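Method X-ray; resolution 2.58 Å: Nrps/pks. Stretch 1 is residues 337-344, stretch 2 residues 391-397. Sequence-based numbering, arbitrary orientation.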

# COMPACT_ATOMS: atom_id res chain seq x y z
N GLY A 337 -10.30 -13.26 -37.73
CA GLY A 337 -9.14 -14.14 -37.84
C GLY A 337 -8.16 -14.01 -36.68
O GLY A 337 -7.01 -14.46 -36.77
N VAL A 338 -8.62 -13.41 -35.58
CA VAL A 338 -7.78 -13.25 -34.42
C VAL A 338 -7.98 -14.44 -33.50
O VAL A 338 -9.09 -14.88 -33.26
N ARG A 339 -6.88 -14.96 -32.99
CA ARG A 339 -6.92 -16.12 -32.16
C ARG A 339 -5.85 -16.01 -31.09
O ARG A 339 -4.67 -15.96 -31.39
N ILE A 340 -6.28 -15.92 -29.83
CA ILE A 340 -5.41 -15.56 -28.73
C ILE A 340 -5.41 -16.65 -27.69
O ILE A 340 -6.47 -16.98 -27.15
N PRO A 341 -4.24 -17.23 -27.41
CA PRO A 341 -4.21 -18.25 -26.38
C PRO A 341 -4.29 -17.65 -25.00
O PRO A 341 -3.74 -16.58 -24.75
N ILE A 342 -5.00 -18.36 -24.12
CA ILE A 342 -5.32 -17.89 -22.77
C ILE A 342 -5.03 -19.05 -21.80
O ILE A 342 -5.14 -20.22 -22.19
N GLY A 343 -4.62 -18.71 -20.58
CA GLY A 343 -4.25 -19.69 -19.56
C GLY A 343 -4.07 -19.00 -18.23
O GLY A 343 -4.16 -17.79 -18.13
N SER A 344 -3.84 -19.80 -17.18
CA SER A 344 -3.61 -19.25 -15.86
C SER A 344 -2.68 -20.10 -15.06
O SER A 344 -2.96 -21.28 -14.82
N THR A 391 -15.46 -16.31 -29.06
CA THR A 391 -14.41 -15.36 -28.75
C THR A 391 -13.12 -15.81 -29.41
O THR A 391 -13.01 -16.94 -29.92
N PRO A 392 -12.14 -14.91 -29.39
CA PRO A 392 -10.83 -15.19 -29.89
C PRO A 392 -10.02 -16.18 -29.05
O PRO A 392 -9.04 -16.72 -29.54
N PHE A 393 -10.43 -16.42 -27.81
CA PHE A 393 -9.57 -17.07 -26.84
C PHE A 393 -9.62 -18.56 -26.95
O PHE A 393 -10.65 -19.11 -27.12
N ARG A 394 -8.49 -19.22 -26.84
CA ARG A 394 -8.44 -20.66 -26.75
C ARG A 394 -7.54 -21.06 -25.59
O ARG A 394 -6.44 -20.55 -25.43
N LEU A 395 -8.05 -21.95 -24.77
CA LEU A 395 -7.35 -22.36 -23.62
C LEU A 395 -6.13 -23.09 -24.12
O LEU A 395 -6.19 -23.89 -24.99
N GLN A 396 -4.99 -22.75 -23.57
CA GLN A 396 -3.75 -23.35 -23.94
C GLN A 396 -3.52 -24.54 -23.05
O GLN A 396 -3.04 -24.38 -21.94
N ARG A 397 -3.84 -25.72 -23.54
CA ARG A 397 -3.79 -26.92 -22.74
C ARG A 397 -2.57 -27.73 -22.99
O ARG A 397 -2.32 -28.67 -22.26

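The oddest feature of this parallel pairing is a proline within the strand: Pro341 has no amide hydrogen to give, yet the ladder runs on unbroken, because in parallel register only Ile340 and Ile342 turn their N and O atoms to the other strand. Ile340 N donates to Pro392 O (2.9 Å) and Ile342 N to Arg394 O (2.9 Å), while Arg394 N reaches Ile340 O (3.0 Å) and Gln396 N reaches Ile342 O (2.9 Å).

Ile340, Ile342, Phe393 and Leu395 share one face, where bulky apolar groups can pack. Ile342, chi1 t, sets CG2 3.8 Å from Leu395 CD2 and 4.1 Å from Phe393 CB. Ile340, chi1 m, brings CB to 4.1 Å from Phe393 CD1; Ile340 CD1 lies 4.2 Å from Pro392 CB, and Val338 CG1 lies at a similar distance, 4.3 Å, from Pro392 CB. The Phe393 ring, chi1 m, meets Ile342 CD1 obliquely.

Pro341 and Arg394 occupy the other face. Pro392 and Gln396 point toward the first stretch; Gln396, chi1 t, brings OE1 to 3.5 Å from Pro341 CB. The long Arg339 side chain, chi1 t, returns to lay its guanidinium over Arg394 CB, with NH2 3.7 Å away. Arg394, chi1 m, turns its own charge to its own stretch: NH1 donates to Thr391 O (2.6 Å) and Phe393 O (2.8 Å).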

# COMPACT_ATOMS: atom_id res chain seq x y z
CB VAL A 338 -8.09 -11.95 -33.67
CG1 VAL A 338 -7.31 -11.90 -32.37
CG2 VAL A 338 -7.76 -10.75 -34.56
CB ARG A 339 -6.74 -17.34 -33.02
CG ARG A 339 -6.94 -18.63 -32.27
CD ARG A 339 -5.64 -19.41 -32.27
NE ARG A 339 -5.84 -20.79 -31.82
CZ ARG A 339 -5.19 -21.38 -30.82
NH1 ARG A 339 -4.24 -20.72 -30.13
NH2 ARG A 339 -5.47 -22.64 -30.50
CB ILE A 340 -5.89 -14.31 -28.04
CG1 ILE A 340 -5.88 -13.15 -29.02
CG2 ILE A 340 -4.99 -14.03 -26.85
CD1 ILE A 340 -6.64 -11.95 -28.51
CB PRO A 341 -2.88 -18.97 -26.60
CG PRO A 341 -2.12 -18.10 -27.52
CD PRO A 341 -3.12 -17.36 -28.34
CB ILE A 342 -6.78 -17.52 -22.68
CG1 ILE A 342 -7.09 -16.83 -21.38
CG2 ILE A 342 -7.65 -18.77 -22.72
CD1 ILE A 342 -8.44 -16.16 -21.37
CB SER A 344 -4.90 -19.12 -15.07
OG SER A 344 -4.67 -18.55 -13.76
CB THR A 391 -14.18 -15.22 -27.21
OG1 THR A 391 -13.34 -16.27 -26.73
CG2 THR A 391 -15.50 -15.26 -26.48
CB PRO A 392 -10.16 -13.82 -29.86
CG PRO A 392 -11.27 -12.86 -29.95
CD PRO A 392 -12.33 -13.48 -29.13
CB PHE A 393 -9.94 -16.63 -25.41
CG PHE A 393 -10.00 -15.14 -25.26
CD1 PHE A 393 -8.85 -14.39 -25.25
CD2 PHE A 393 -11.21 -14.50 -25.23
CE1 PHE A 393 -8.89 -13.01 -25.18
CE2 PHE A 393 -11.27 -13.12 -25.18
CZ PHE A 393 -10.11 -12.37 -25.15
CB ARG A 394 -7.92 -21.29 -28.06
CG ARG A 394 -8.77 -20.99 -29.29
CD ARG A 394 -10.18 -21.62 -29.30
NE ARG A 394 -10.92 -21.19 -30.51
CZ ARG A 394 -11.75 -20.14 -30.61
NH1 ARG A 394 -12.08 -19.37 -29.57
NH2 ARG A 394 -12.29 -19.88 -31.79
CB LEU A 395 -8.24 -23.22 -22.74
CG LEU A 395 -8.12 -23.18 -21.22
CD1 LEU A 395 -7.37 -24.40 -20.76
CD2 LEU A 395 -7.46 -21.93 -20.65
CB GLN A 396 -2.65 -22.34 -23.77
CG GLN A 396 -1.30 -22.85 -24.21
CD GLN A 396 -1.25 -23.08 -25.68
OE1 GLN A 396 -1.63 -22.23 -26.47
NE2 GLN A 396 -0.79 -24.22 -26.05
CB ARG A 397 -4.98 -27.80 -23.06
CG ARG A 397 -6.33 -27.15 -22.80
CD ARG A 397 -7.43 -28.21 -22.86
NE ARG A 397 -8.19 -28.07 -24.08
CZ ARG A 397 -9.48 -27.89 -24.16
NH1 ARG A 397 -10.23 -27.87 -23.06
NH2 ARG A 397 -10.03 -27.75 -25.34